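Local coordinates for 2-Cys peroxiredoxin (Plasmodium yoelii, PDB 2H01), which probably reduces hydrogen peroxide and organic hydroperoxides to water and alcohols as a thiol-specific, thioredoxin-linked peroxidase, at residues A[7-12]-A[105-110]; A[36-41]-A[109-114]. All blocks are in the same frame, centred on the assembly; numbering follows the deposited sequence.

Interaction 1. Residues A[7-12]-A[105-110]; sequences PSFKAE and KSIARS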
loop_
_atom_site.group_PDB
_atom_site.type_symbol
_atom_site.label_atom_id
_atom_site.label_comp_id
_atom_site.label_asym_id
_atom_site.label_seq_id
_atom_site.Cartn_x
_atom_site.Cartn_y
_atom_site.Cartn_z
ATOM N N PRO A 7 4.666 -6.533 -9.898
ATOM C CA PRO A 7 5.578 -7.557 -9.378
ATOM C C PRO A 7 4.912 -8.359 -8.267
ATOM O O PRO A 7 4.608 -7.821 -7.204
ATOM C CB PRO A 7 6.753 -6.731 -8.880
ATOM C CG PRO A 7 6.804 -5.625 -9.890
ATOM C CD PRO A 7 5.347 -5.231 -9.987
ATOM N N SER A 8 4.685 -9.645 -8.509
ATOM C CA SER A 8 4.013 -10.466 -7.514
ATOM C C SER A 8 4.861 -10.765 -6.282
ATOM O O SER A 8 6.046 -10.425 -6.224
ATOM C CB SER A 8 3.525 -11.773 -8.150
ATOM O OG SER A 8 4.599 -12.519 -8.689
ATOM N N PHE A 9 4.229 -11.368 -5.279
ATOM C CA PHE A 9 4.926 -11.738 -4.051
ATOM C C PHE A 9 4.068 -12.640 -3.164
ATOM O O PHE A 9 2.850 -12.729 -3.322
ATOM C CB PHE A 9 5.380 -10.480 -3.274
ATOM C CG PHE A 9 4.245 -9.575 -2.842
ATOM C CD1 PHE A 9 3.367 -9.962 -1.837
ATOM C CD2 PHE A 9 4.051 -8.340 -3.457
ATOM C CE1 PHE A 9 2.312 -9.137 -1.455
ATOM C CE2 PHE A 9 2.999 -7.508 -3.082
ATOM C CZ PHE A 9 2.127 -7.906 -2.081
ATOM N N LYS A 10 4.750 -13.357 -2.290
ATOM C CA LYS A 10 4.130 -14.172 -1.271
ATOM C C LYS A 10 4.796 -13.873 0.065
ATOM O O LYS A 10 5.902 -14.302 0.315
ATOM C CB LYS A 10 4.303 -15.648 -1.611
ATOM C CG LYS A 10 3.201 -16.522 -1.070
ATOM C CD LYS A 10 3.690 -17.846 -0.546
ATOM C CE LYS A 10 4.531 -18.578 -1.567
ATOM N NZ LYS A 10 3.765 -19.568 -2.365
ATOM N N ALA A 11 4.126 -13.117 0.914
ATOM C CA ALA A 11 4.743 -12.718 2.183
ATOM C C ALA A 11 4.012 -13.108 3.457
ATOM O O ALA A 11 2.799 -13.311 3.452
ATOM C CB ALA A 11 4.976 -11.205 2.188
ATOM N N GLU A 12 4.770 -13.223 4.546
ATOM C CA GLU A 12 4.204 -13.536 5.854
ATOM C C GLU A 12 3.453 -12.259 6.223
ATOM O O GLU A 12 3.814 -11.176 5.757
ATOM C CB GLU A 12 5.303 -13.806 6.896
ATOM C CG GLU A 12 6.097 -15.102 6.708
ATOM C CD GLU A 12 5.219 -16.351 6.724
ATOM O OE1 GLU A 12 4.447 -16.547 5.762
ATOM O OE2 GLU A 12 5.296 -17.138 7.696
ATOM N N LYS A 105 13.803 -8.707 1.712
ATOM C CA LYS A 105 13.955 -7.462 0.972
ATOM C C LYS A 105 13.543 -7.559 -0.497
ATOM O O LYS A 105 13.631 -6.585 -1.231
ATOM C CB LYS A 105 15.371 -6.920 1.091
ATOM C CG LYS A 105 15.706 -6.408 2.465
ATOM C CD LYS A 105 17.071 -5.771 2.526
ATOM C CE LYS A 105 17.643 -5.871 3.912
ATOM N NZ LYS A 105 16.819 -5.129 4.872
ATOM N N SER A 106 13.012 -8.714 -0.880
ATOM C CA SER A 106 12.682 -9.001 -2.259
ATOM C C SER A 106 11.578 -8.115 -2.836
ATOM O O SER A 106 11.653 -7.684 -3.965
ATOM C CB SER A 106 12.368 -10.490 -2.442
ATOM O OG SER A 106 11.132 -10.866 -1.872
ATOM N N ILE A 107 10.560 -7.846 -2.041
ATOM C CA ILE A 107 9.424 -7.067 -2.492
ATOM C C ILE A 107 9.826 -5.630 -2.766
ATOM O O ILE A 107 9.581 -5.110 -3.846
ATOM C CB ILE A 107 8.262 -7.159 -1.486
ATOM C CG1 ILE A 107 7.806 -8.608 -1.347
ATOM C CG2 ILE A 107 7.124 -6.282 -1.910
ATOM C CD1 ILE A 107 7.129 -8.947 -0.051
ATOM N N ALA A 108 10.474 -5.005 -1.794
ATOM C CA ALA A 108 10.975 -3.662 -1.977
ATOM C C ALA A 108 11.809 -3.599 -3.233
ATOM O O ALA A 108 11.719 -2.649 -3.984
ATOM C CB ALA A 108 11.764 -3.200 -0.783
ATOM N N ARG A 109 12.608 -4.625 -3.467
ATOM C CA ARG A 109 13.498 -4.605 -4.619
ATOM C C ARG A 109 12.708 -4.633 -5.930
ATOM O O ARG A 109 12.968 -3.835 -6.832
ATOM C CB ARG A 109 14.457 -5.807 -4.565
ATOM C CG ARG A 109 15.707 -5.653 -5.436
ATOM C CD ARG A 109 16.490 -6.967 -5.533
ATOM N NE ARG A 109 16.769 -7.537 -4.217
ATOM C CZ ARG A 109 17.658 -7.046 -3.363
ATOM N NH1 ARG A 109 18.365 -5.974 -3.688
ATOM N NH2 ARG A 109 17.833 -7.619 -2.179
ATOM N N SER A 110 11.741 -5.547 -6.023
ATOM C CA SER A 110 10.924 -5.684 -7.231
ATOM C C SER A 110 10.182 -4.402 -7.593
ATOM O O SER A 110 9.902 -4.148 -8.764
ATOM C CB SER A 110 9.923 -6.832 -7.070
ATOM O OG SER A 110 8.981 -6.557 -6.050
#

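Interaction 2. Residues A[36-41]-A[109-114]; sequences LYFYPL and RSYDVL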
loop_
_atom_site.group_PDB
_atom_site.type_symbol
_atom_site.label_atom_id
_atom_site.label_comp_id
_atom_site.label_asym_id
_atom_site.label_seq_id
_atom_site.Cartn_x
_atom_site.Cartn_y
_atom_site.Cartn_z
ATOM N N LEU A 36 -0.781 -0.769 -1.912
ATOM C CA LEU A 36 0.427 -1.273 -1.270
ATOM C C LEU A 36 1.314 -0.076 -0.964
ATOM O O LEU A 36 1.613 0.720 -1.861
ATOM C CB LEU A 36 1.180 -2.225 -2.209
ATOM C CG LEU A 36 2.561 -2.680 -1.691
ATOM C CD1 LEU A 36 2.379 -3.605 -0.492
ATOM C CD2 LEU A 36 3.345 -3.391 -2.791
ATOM N N TYR A 37 1.737 0.061 0.292
ATOM C CA TYR A 37 2.600 1.174 0.664
ATOM C C TYR A 37 3.825 0.698 1.429
ATOM O O TYR A 37 3.778 -0.316 2.124
ATOM C CB TYR A 37 1.830 2.223 1.491
ATOM C CG TYR A 37 1.420 1.793 2.890
ATOM C CD1 TYR A 37 0.205 1.153 3.121
ATOM C CD2 TYR A 37 2.245 2.050 3.984
ATOM C CE1 TYR A 37 -0.194 0.783 4.410
ATOM C CE2 TYR A 37 1.868 1.677 5.278
ATOM C CZ TYR A 37 0.646 1.049 5.481
ATOM O OH TYR A 37 0.269 0.707 6.756
ATOM N N PHE A 38 4.924 1.433 1.292
ATOM C CA PHE A 38 6.176 1.080 1.956
ATOM C C PHE A 38 6.673 2.113 2.960
ATOM O O PHE A 38 6.520 3.316 2.773
ATOM C CB PHE A 38 7.310 0.884 0.935
ATOM C CG PHE A 38 7.139 -0.302 0.036
ATOM C CD1 PHE A 38 6.370 -0.214 -1.118
ATOM C CD2 PHE A 38 7.753 -1.514 0.342
ATOM C CE1 PHE A 38 6.212 -1.323 -1.968
ATOM C CE2 PHE A 38 7.603 -2.632 -0.494
ATOM C CZ PHE A 38 6.828 -2.531 -1.654
ATOM N N TYR A 39 7.269 1.634 4.039
ATOM C CA TYR A 39 7.870 2.527 5.017
ATOM C C TYR A 39 9.186 1.841 5.405
ATOM O O TYR A 39 9.316 0.627 5.293
ATOM C CB TYR A 39 6.951 2.765 6.222
ATOM C CG TYR A 39 6.544 1.537 6.999
ATOM C CD1 TYR A 39 5.505 0.719 6.555
ATOM C CD2 TYR A 39 7.198 1.196 8.193
ATOM C CE1 TYR A 39 5.123 -0.403 7.274
ATOM C CE2 TYR A 39 6.828 0.073 8.919
ATOM C CZ TYR A 39 5.789 -0.720 8.455
ATOM O OH TYR A 39 5.417 -1.828 9.164
ATOM N N PRO A 40 10.187 2.621 5.830
ATOM C CA PRO A 40 11.498 2.099 6.223
ATOM C C PRO A 40 11.514 1.023 7.309
ATOM O O PRO A 40 11.867 -0.132 7.062
ATOM C CB PRO A 40 12.252 3.352 6.681
ATOM C CG PRO A 40 11.604 4.464 5.913
ATOM C CD PRO A 40 10.142 4.090 5.970
ATOM N N LEU A 41 11.125 1.416 8.515
ATOM C CA LEU A 41 11.188 0.511 9.649
ATOM C C LEU A 41 10.143 0.687 10.723
ATOM O O LEU A 41 9.476 1.715 10.826
ATOM C CB LEU A 41 12.548 0.657 10.332
ATOM C CG LEU A 41 13.815 0.420 9.521
ATOM C CD1 LEU A 41 15.009 0.964 10.295
ATOM C CD2 LEU A 41 13.967 -1.067 9.230
ATOM N N ARG A 109 12.608 -4.625 -3.467
ATOM C CA ARG A 109 13.498 -4.605 -4.619
ATOM C C ARG A 109 12.708 -4.633 -5.930
ATOM O O ARG A 109 12.968 -3.835 -6.832
ATOM C CB ARG A 109 14.457 -5.807 -4.565
ATOM C CG ARG A 109 15.707 -5.653 -5.436
ATOM C CD ARG A 109 16.490 -6.967 -5.533
ATOM N NE ARG A 109 16.769 -7.537 -4.217
ATOM C CZ ARG A 109 17.658 -7.046 -3.363
ATOM N NH1 ARG A 109 18.365 -5.974 -3.688
ATOM N NH2 ARG A 109 17.833 -7.619 -2.179
ATOM N N SER A 110 11.741 -5.547 -6.023
ATOM C CA SER A 110 10.924 -5.684 -7.231
ATOM C C SER A 110 10.182 -4.402 -7.593
ATOM O O SER A 110 9.902 -4.148 -8.764
ATOM C CB SER A 110 9.923 -6.832 -7.070
ATOM O OG SER A 110 8.981 -6.557 -6.050
ATOM N N TYR A 111 9.881 -3.589 -6.588
ATOM C CA TYR A 111 9.176 -2.332 -6.794
ATOM C C TYR A 111 10.137 -1.153 -6.869
ATOM O O TYR A 111 9.717 0.002 -6.951
ATOM C CB TYR A 111 8.138 -2.143 -5.680
ATOM C CG TYR A 111 6.901 -3.015 -5.881
ATOM C CD1 TYR A 111 5.807 -2.550 -6.614
ATOM C CD2 TYR A 111 6.860 -4.328 -5.417
ATOM C CE1 TYR A 111 4.709 -3.372 -6.887
ATOM C CE2 TYR A 111 5.762 -5.163 -5.683
ATOM C CZ TYR A 111 4.691 -4.677 -6.420
ATOM O OH TYR A 111 3.597 -5.480 -6.678
ATOM N N ASP A 112 11.434 -1.456 -6.865
ATOM C CA ASP A 112 12.486 -0.438 -6.939
ATOM C C ASP A 112 12.409 0.637 -5.876
ATOM O O ASP A 112 12.533 1.825 -6.178
ATOM C CB ASP A 112 12.489 0.245 -8.303
ATOM C CG ASP A 112 13.125 -0.606 -9.382
ATOM O OD1 ASP A 112 14.139 -1.282 -9.084
ATOM O OD2 ASP A 112 12.620 -0.578 -10.526
ATOM N N VAL A 113 12.211 0.220 -4.630
ATOM C CA VAL A 113 12.133 1.161 -3.526
ATOM C C VAL A 113 13.002 0.691 -2.379
ATOM O O VAL A 113 12.751 1.016 -1.218
ATOM C CB VAL A 113 10.686 1.337 -3.028
ATOM C CG1 VAL A 113 9.844 1.955 -4.127
ATOM C CG2 VAL A 113 10.110 -0.007 -2.603
ATOM N N LEU A 114 14.017 -0.098 -2.700
ATOM C CA LEU A 114 14.928 -0.568 -1.670
ATOM C C LEU A 114 16.075 0.434 -1.593
ATOM O O LEU A 114 16.755 0.683 -2.589
ATOM C CB LEU A 114 15.468 -1.956 -2.014
ATOM C CG LEU A 114 16.420 -2.553 -0.971
ATOM C CD1 LEU A 114 15.735 -2.615 0.394
ATOM C CD2 LEU A 114 16.841 -3.944 -1.415
#

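Interaction 1. Residues A[7-12]-A[105-110]
Ile107, on the short helix 106-110, reaches across to Phe9 and Ala11, and its three outer carbons divide the work. CG1 lies 3.6 Å from Phe9 CB, beside the root of the aromatic ring. CD1 runs on to the strand and meets Ala11 CB at 3.8 Å, while CG2 reaches Phe9 CD2 at 4.0 Å. The side chains of Phe9 and Ile107 cross at about a right angle, CG1 and CD1 by Phe9 CB and CG, CG2 further along by CD2; the ring is met obliquely by CG1. In Phe9, chi1 of 61° places CG between the backbone N and the carbonyl carbon, and CD2 beside Ile107 CG2. The phenylalanine also packs on Leu36 and Leu25.

One helical turn further on, Ser110 faces Pro7. Pro7 CB sits 3.6 Å from Ser110 OG, and Pro7 CG 3.6 Å from Ser110 O, contacts of carbon with oxygen and no hydrogen bond. The hydroxyl turns back on its own helix instead: Ser110 OG donates to Ile107 O at 2.7 Å, in the carbonyl plane and on a lone pair, with a C=O...O angle of 122°.

The contact lays the N-terminal segment and the start of strand 10-14 along one side of the helix in the thioredoxin-like domain. No hydrogen bond joins the two segments. Contact is by van der Waals packing, with Ile107 giving the largest share and Pro7, Ser110 and Phe9 each about 40 to 45 Å²; Ile107 and Ala11 are buried. The hydroxyl's bond to Ile107 O is consistent with its lying against Pro7 CB without a polar partner across the contact.

Interaction 2. Residues A[36-41]-A[109-114]
A Schellman motif closes helix 106-110, and the residues that form its exit pack on strand 33-38, an inner strand of the thioredoxin-like sheet. Asp112, with positive phi, is the C-prime residue: Asp112 N bonds to Arg109 O at 2.8 Å, and Val113 N bonds to Ala108 O. This reversal places Tyr111 and Val113 on either side of Asp112 along the chain, both with CB directed at the strand.

Val113 CG2 rests over the centre of one face of the Phe38 ring, 3.9 Å from the centroid and 6° off the normal, a CH-pi contact. The methyl lies almost equally far from the ring carbons; its position between the backbone N and carbonyl carbon, with CG1 beside N (chi1 -64°), aims it at the ring. Leu36 makes the second such contact. Its CD2 lies over one face of the Tyr111 ring, 4.2 Å from the centroid and offset toward the rim so that CZ and CE2 are the closest atoms, and the two side chains approach from opposite directions. Between these pairs the rings of Phe38 and Tyr111 meet obliquely, planes at 45°, with Phe38 CZ 4.2 Å from Tyr111 CD2.

Leu36 also touches Leu69, and Phe38 touches Cys71, both on strand 66-72. The Tyr111 hydroxyl makes a weak hydrogen bond to Pro7 O. All four contacting residues are buried, and no hydrogen bond crosses between the segments, so dispersion and CH-pi attraction hold the helix exit on the sheet.

How the interactions relate
The centres of interactions 1 and 2 are about 9 Å apart. Their segments overlap at Arg109 and Ser110, though Ser110 takes part only in interaction 1; the helix body meets 7-12, and its exit meets strand 33-38. Phe9 also packs on Leu36, so that 7-12, the helix and strand 33-38 meet one another. Ile107 CG2 touches Phe38 CZ at 3.8 Å, and Ala108 CA lies equally close to Phe38 CE2, which makes the core continuous. At 2.6 Å, Tyr111 OH and Pro7 O tie the helix exit to the N-terminal segment. Both contacts lie away from Cys47, the predicted peroxidatic cysteine, and belong to the framework of the thioredoxin-like domain that carries it.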